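Local atomic coordinates of acyl-CoA dehydrogenase (Mycobacterium thermoresistibile, PDB entry 3NF4), a protein that binds FAD and, as an acyl-CoA dehydrogenase, probably catalyses the flavin-dependent alpha,beta-dehydrogenation of acyl-CoA thioesters. Residues E22-T27 against L84-A89; S63-E68 against Q75-Y80. One frame throughout, in Å; residues are numbered along the deposited sequence.

How the contacts relate
From the N terminus the chain runs through helix 18-35, which supplies residues 22-27, and some sixty residues later comes back as helix 77-88, whose last turns close the long loop of contact 1. Contact 2 is nested inside that loop: residues 63-68 and 75-80 close a short loop that leads into the first turn of helix 77-88. Both contacts therefore use this one helix, contact 2 at its N-terminal end and contact 1 near its C-terminal end, with centres about 13 Å apart. They meet at Leu23, whose CD2 packs 3.7 Å from Val79 CG1. Together they tie helix 18-35 and the loop after helix 52-57 to helix 77-88 within the N-terminal helical domain.

Contact 1. Residues E22-T27 against L84-A89; sequences ELIELT and LEEIAA
Thr27 and Glu86 mark the nearest backbone approach, with CA atoms 7.1 Å apart, between two helical segments that run almost parallel. Their axes come within 10.0 Å and cross at -20°, a spacing at which side chains rather than backbones make the contact; 161 Å² is buried in total. The methyl of Thr27 does most of the touching. Its CG2 lies 3.9 Å from Ile87 CG1, the two side chains meeting at about a right angle, and 4.0 Å from Glu86 CB, so it rests against the aliphatic root of the glutamate. The rotation of Thr27 (chi1 -53°) sets CG2 anti to the backbone N and lays OG1 back along its own helix, where it bonds to Leu23 O at 2.9 Å. Leu23 O also accepts the backbone N-H of Thr27, and the two donors approach from opposite faces of the carbonyl plane. This grip fixes which side of the threonine faces helix 77-88. Ile24 adds a looser contact, its CG2 standing 4.3 Å from Glu86 OE2. The bent chain of Glu86 takes its carboxylate to salt bridges with Arg13 and Arg90, which probably stabilise its charge in this buried setting. Such near-parallel packing of helix 18-35 on helix 77-88, apolar at its centre, belongs to the all-helical N-terminal domain of the acyl-CoA dehydrogenase fold.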
loop_
_atom_site.group_PDB
_atom_site.type_symbol
_atom_site.label_atom_id
_atom_site.label_comp_id
_atom_site.label_asym_id
_atom_site.label_seq_id
_atom_site.Cartn_x
_atom_site.Cartn_y
_atom_site.Cartn_z
ATOM N N GLU A 22 -8.548 -26.447 -27.441
ATOM C CA GLU A 22 -9.788 -27.226 -27.392
ATOM C C GLU A 22 -10.063 -27.801 -25.989
ATOM O O GLU A 22 -11.220 -27.950 -25.592
ATOM C CB GLU A 22 -9.781 -28.347 -28.456
ATOM N N LEU A 23 -9.004 -28.120 -25.250
ATOM C CA LEU A 23 -9.143 -28.627 -23.878
ATOM C C LEU A 23 -9.679 -27.523 -22.956
ATOM O O LEU A 23 -10.486 -27.773 -22.062
ATOM C CB LEU A 23 -7.811 -29.187 -23.353
ATOM C CG LEU A 23 -7.736 -29.587 -21.869
ATOM C CD1 LEU A 23 -8.663 -30.796 -21.578
ATOM C CD2 LEU A 23 -6.323 -29.864 -21.422
ATOM N N ILE A 24 -9.233 -26.295 -23.199
ATOM C CA ILE A 24 -9.774 -25.152 -22.480
ATOM C C ILE A 24 -11.254 -25.014 -22.823
ATOM O O ILE A 24 -12.098 -24.823 -21.934
ATOM C CB ILE A 24 -8.984 -23.875 -22.775
ATOM C CG1 ILE A 24 -7.564 -23.979 -22.174
ATOM C CG2 ILE A 24 -9.742 -22.626 -22.299
ATOM C CD1 ILE A 24 -7.489 -23.939 -20.628
ATOM N N GLU A 25 -11.561 -25.171 -24.112
ATOM C CA GLU A 25 -12.921 -25.073 -24.602
ATOM C C GLU A 25 -13.802 -26.130 -23.974
ATOM O O GLU A 25 -14.941 -25.848 -23.603
ATOM C CB GLU A 25 -12.944 -25.193 -26.125
ATOM C CG GLU A 25 -14.070 -24.402 -26.782
ATOM C CD GLU A 25 -14.101 -22.930 -26.344
ATOM O OE1 GLU A 25 -13.120 -22.191 -26.607
ATOM O OE2 GLU A 25 -15.118 -22.514 -25.736
ATOM N N LEU A 26 -13.290 -27.347 -23.848
ATOM C CA LEU A 26 -14.053 -28.396 -23.170
ATOM C C LEU A 26 -14.360 -28.037 -21.689
ATOM O O LEU A 26 -15.478 -28.275 -21.203
ATOM C CB LEU A 26 -13.352 -29.752 -23.300
ATOM C CG LEU A 26 -13.918 -30.971 -22.553
ATOM C CD1 LEU A 26 -15.276 -31.402 -23.116
ATOM C CD2 LEU A 26 -12.933 -32.142 -22.600
ATOM N N THR A 27 -13.374 -27.445 -21.005
ATOM C CA THR A 27 -13.507 -27.030 -19.593
ATOM C C THR A 27 -14.574 -25.962 -19.374
ATOM O O THR A 27 -15.337 -26.055 -18.424
ATOM C CB THR A 27 -12.153 -26.528 -18.994
ATOM O OG1 THR A 27 -11.134 -27.514 -19.212
ATOM C CG2 THR A 27 -12.287 -26.252 -17.497
ATOM N N LEU A 84 -7.453 -25.314 -14.322
ATOM C CA LEU A 84 -7.760 -25.053 -12.920
ATOM C C LEU A 84 -8.290 -23.618 -12.728
ATOM O O LEU A 84 -9.247 -23.393 -11.987
ATOM C CB LEU A 84 -6.512 -25.307 -12.074
ATOM C CG LEU A 84 -6.707 -25.604 -10.579
ATOM C CD1 LEU A 84 -7.703 -26.786 -10.359
ATOM C CD2 LEU A 84 -5.370 -25.875 -9.892
ATOM N N GLU A 85 -7.699 -22.656 -13.428
ATOM C CA GLU A 85 -8.163 -21.270 -13.351
ATOM C C GLU A 85 -9.620 -21.087 -13.852
ATOM O O GLU A 85 -10.407 -20.336 -13.252
ATOM C CB GLU A 85 -7.189 -20.336 -14.100
ATOM C CG GLU A 85 -7.347 -18.880 -13.735
ATOM C CD GLU A 85 -6.920 -17.887 -14.812
ATOM O OE1 GLU A 85 -5.757 -17.868 -15.284
ATOM O OE2 GLU A 85 -7.758 -17.048 -15.142
ATOM N N GLU A 86 -9.957 -21.765 -14.954
ATOM C CA GLU A 86 -11.289 -21.680 -15.570
ATOM C C GLU A 86 -12.340 -22.287 -14.643
ATOM O O GLU A 86 -13.388 -21.686 -14.421
ATOM C CB GLU A 86 -11.322 -22.367 -16.949
ATOM C CG GLU A 86 -10.546 -21.655 -18.093
ATOM C CD GLU A 86 -11.174 -20.329 -18.548
ATOM O OE1 GLU A 86 -12.323 -20.023 -18.151
ATOM O OE2 GLU A 86 -10.517 -19.575 -19.307
ATOM N N ILE A 87 -12.055 -23.459 -14.078
ATOM C CA ILE A 87 -12.901 -24.017 -13.014
ATOM C C ILE A 87 -13.152 -23.043 -11.831
ATOM O O ILE A 87 -14.313 -22.782 -11.500
ATOM C CB ILE A 87 -12.369 -25.374 -12.498
ATOM C CG1 ILE A 87 -12.354 -26.390 -13.638
ATOM C CG2 ILE A 87 -13.212 -25.901 -11.313
ATOM C CD1 ILE A 87 -11.440 -27.601 -13.371
ATOM N N ALA A 88 -12.080 -22.506 -11.232
ATOM C CA ALA A 88 -12.177 -21.655 -10.048
ATOM C C ALA A 88 -13.003 -20.380 -10.269
ATOM O O ALA A 88 -13.506 -19.793 -9.298
ATOM C CB ALA A 88 -10.765 -21.267 -9.548
ATOM N N ALA A 89 -13.105 -19.942 -11.527
ATOM C CA ALA A 89 -13.974 -18.835 -11.890
ATOM C C ALA A 89 -15.473 -19.154 -11.790
ATOM O O ALA A 89 -16.291 -18.219 -11.731
ATOM C CB ALA A 89 -13.615 -18.296 -13.292
#

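Contact 2. Residues S63-E68 against Q75-Y80; sequences SLPQPE and QPYEVY
Pro65 and Gln75 bring their CA atoms to 4.6 Å where the irregular segment 63-68 passes the start of helix 77-88, and Gln75 N donates to Leu64 O at 2.9 Å with an N-H...O angle of 155°. The contact closes a loop that leads into this helix of the N-terminal helical domain, with Pro76 as N-cap residue, and buries 291 Å². The hydrogen bond joins the two backbones, and a weaker C-H...O contact from Pro65 CA to Gln75 O, at 3.5 Å, lies next to it. The side chains of Leu64 and Gln75 lie alongside each other and point the same way. The centre of the packing is a CH-pi contact: Pro65 CG sits over the face of the Tyr80 ring, 3.9 Å from its centroid and only 7° off the normal. Tyr80 carries its ring anti to the backbone N (chi1 163°), which turns it toward the loop, and Leu64 CB adds apolar contact at CD1. At its far end the Tyr80 hydroxyl bonds to Ser102 of helix 92-104, anchoring the ring that the proline covers. Tyr77, which also has a cation-pi contact with Arg314, borders the proline too: Tyr80 CD2 lies over the centre of the Tyr77 ring, 3.8 Å above its plane, while Tyr77 CE1 approaches Pro65 CB to 3.8 Å.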
loop_
_atom_site.group_PDB
_atom_site.type_symbol
_atom_site.label_atom_id
_atom_site.label_comp_id
_atom_site.label_asym_id
_atom_site.label_seq_id
_atom_site.Cartn_x
_atom_site.Cartn_y
_atom_site.Cartn_z
ATOM N N SER A 63 -7.091 -35.611 -13.590
ATOM C CA SER A 63 -5.786 -36.275 -13.675
ATOM C C SER A 63 -4.908 -35.741 -14.801
ATOM O O SER A 63 -3.997 -36.429 -15.273
ATOM C CB SER A 63 -5.954 -37.800 -13.795
ATOM O OG SER A 63 -7.132 -38.124 -14.508
ATOM N N LEU A 64 -5.168 -34.502 -15.199
ATOM C CA LEU A 64 -4.483 -33.888 -16.316
ATOM C C LEU A 64 -2.955 -33.961 -16.288
ATOM O O LEU A 64 -2.358 -34.370 -17.283
ATOM C CB LEU A 64 -4.965 -32.454 -16.514
ATOM C CG LEU A 64 -6.376 -32.341 -17.092
ATOM C CD1 LEU A 64 -6.778 -30.896 -17.217
ATOM C CD2 LEU A 64 -6.510 -33.079 -18.471
ATOM N N PRO A 65 -2.316 -33.572 -15.162
ATOM C CA PRO A 65 -0.850 -33.405 -15.240
ATOM C C PRO A 65 -0.016 -34.682 -15.177
ATOM O O PRO A 65 1.162 -34.649 -15.531
ATOM C CB PRO A 65 -0.529 -32.507 -14.028
ATOM C CG PRO A 65 -1.612 -32.781 -13.050
ATOM C CD PRO A 65 -2.846 -33.167 -13.839
ATOM N N GLN A 66 -0.605 -35.784 -14.721
ATOM C CA GLN A 66 0.154 -37.035 -14.497
ATOM C C GLN A 66 0.444 -37.856 -15.779
ATOM O O GLN A 66 -0.257 -37.717 -16.788
ATOM C CB GLN A 66 -0.515 -37.911 -13.422
ATOM C CG GLN A 66 -0.538 -37.299 -12.027
ATOM C CD GLN A 66 -1.746 -36.406 -11.796
ATOM O OE1 GLN A 66 -2.739 -36.487 -12.531
ATOM N NE2 GLN A 66 -1.669 -35.543 -10.769
ATOM N N PRO A 67 1.487 -38.703 -15.738
ATOM C CA PRO A 67 1.898 -39.442 -16.934
ATOM C C PRO A 67 0.847 -40.430 -17.449
ATOM O O PRO A 67 0.131 -41.074 -16.668
ATOM C CB PRO A 67 3.164 -40.180 -16.473
ATOM C CG PRO A 67 3.631 -39.431 -15.257
ATOM C CD PRO A 67 2.375 -38.995 -14.597
ATOM N N GLU A 68 0.755 -40.514 -18.769
ATOM C CA GLU A 68 -0.199 -41.391 -19.423
ATOM C C GLU A 68 0.015 -42.873 -19.118
ATOM O O GLU A 68 -0.950 -43.615 -19.087
ATOM C CB GLU A 68 -0.193 -41.170 -20.934
ATOM C CG GLU A 68 -0.626 -39.777 -21.366
ATOM C CD GLU A 68 -0.579 -39.604 -22.875
ATOM O OE1 GLU A 68 -1.230 -40.413 -23.582
ATOM O OE2 GLU A 68 0.105 -38.661 -23.352
ATOM N N GLN A 75 -0.442 -33.724 -19.417
ATOM C CA GLN A 75 -0.373 -32.291 -19.680
ATOM C C GLN A 75 0.734 -31.530 -18.932
ATOM O O GLN A 75 1.020 -31.811 -17.759
ATOM C CB GLN A 75 -1.737 -31.652 -19.399
ATOM C CG GLN A 75 -2.885 -32.225 -20.251
ATOM C CD GLN A 75 -2.778 -31.852 -21.726
ATOM O OE1 GLN A 75 -2.248 -30.795 -22.084
ATOM N NE2 GLN A 75 -3.299 -32.720 -22.596
ATOM N N PRO A 76 1.376 -30.563 -19.609
ATOM C CA PRO A 76 2.271 -29.672 -18.857
ATOM C C PRO A 76 1.485 -28.701 -17.950
ATOM O O PRO A 76 0.283 -28.476 -18.148
ATOM C CB PRO A 76 3.023 -28.908 -19.959
ATOM C CG PRO A 76 2.110 -28.968 -21.143
ATOM C CD PRO A 76 1.422 -30.296 -21.060
ATOM N N TYR A 77 2.177 -28.152 -16.962
ATOM C CA TYR A 77 1.602 -27.206 -16.007
ATOM C C TYR A 77 1.046 -25.923 -16.638
ATOM O O TYR A 77 0.006 -25.429 -16.216
ATOM C CB TYR A 77 2.589 -26.931 -14.864
ATOM C CG TYR A 77 2.265 -27.748 -13.620
ATOM C CD1 TYR A 77 2.126 -29.151 -13.679
ATOM C CD2 TYR A 77 2.060 -27.119 -12.387
ATOM C CE1 TYR A 77 1.802 -29.904 -12.513
ATOM C CE2 TYR A 77 1.739 -27.859 -11.221
ATOM C CZ TYR A 77 1.614 -29.239 -11.290
ATOM O OH TYR A 77 1.296 -29.931 -10.135
ATOM N N GLU A 78 1.711 -25.443 -17.685
ATOM C CA GLU A 78 1.250 -24.310 -18.498
ATOM C C GLU A 78 -0.177 -24.516 -19.039
ATOM O O GLU A 78 -0.886 -23.534 -19.286
ATOM C CB GLU A 78 2.274 -24.047 -19.616
ATOM C CG GLU A 78 2.014 -22.888 -20.576
ATOM C CD GLU A 78 3.122 -22.719 -21.673
ATOM O OE1 GLU A 78 3.822 -23.695 -22.058
ATOM O OE2 GLU A 78 3.291 -21.581 -22.162
ATOM N N VAL A 79 -0.610 -25.774 -19.199
ATOM C CA VAL A 79 -1.992 -26.071 -19.588
ATOM C C VAL A 79 -2.839 -26.487 -18.374
ATOM O O VAL A 79 -3.941 -25.950 -18.169
ATOM C CB VAL A 79 -2.104 -27.152 -20.744
ATOM C CG1 VAL A 79 -3.539 -27.389 -21.129
ATOM C CG2 VAL A 79 -1.346 -26.731 -21.960
ATOM N N TYR A 80 -2.337 -27.420 -17.562
ATOM C CA TYR A 80 -3.079 -27.840 -16.362
ATOM C C TYR A 80 -3.551 -26.660 -15.489
ATOM O O TYR A 80 -4.735 -26.588 -15.141
ATOM C CB TYR A 80 -2.276 -28.858 -15.531
ATOM C CG TYR A 80 -2.756 -29.039 -14.114
ATOM C CD1 TYR A 80 -4.059 -29.449 -13.849
ATOM C CD2 TYR A 80 -1.900 -28.815 -13.027
ATOM C CE1 TYR A 80 -4.509 -29.631 -12.532
ATOM C CE2 TYR A 80 -2.335 -28.984 -11.713
ATOM C CZ TYR A 80 -3.641 -29.409 -11.478
ATOM O OH TYR A 80 -4.103 -29.595 -10.200
#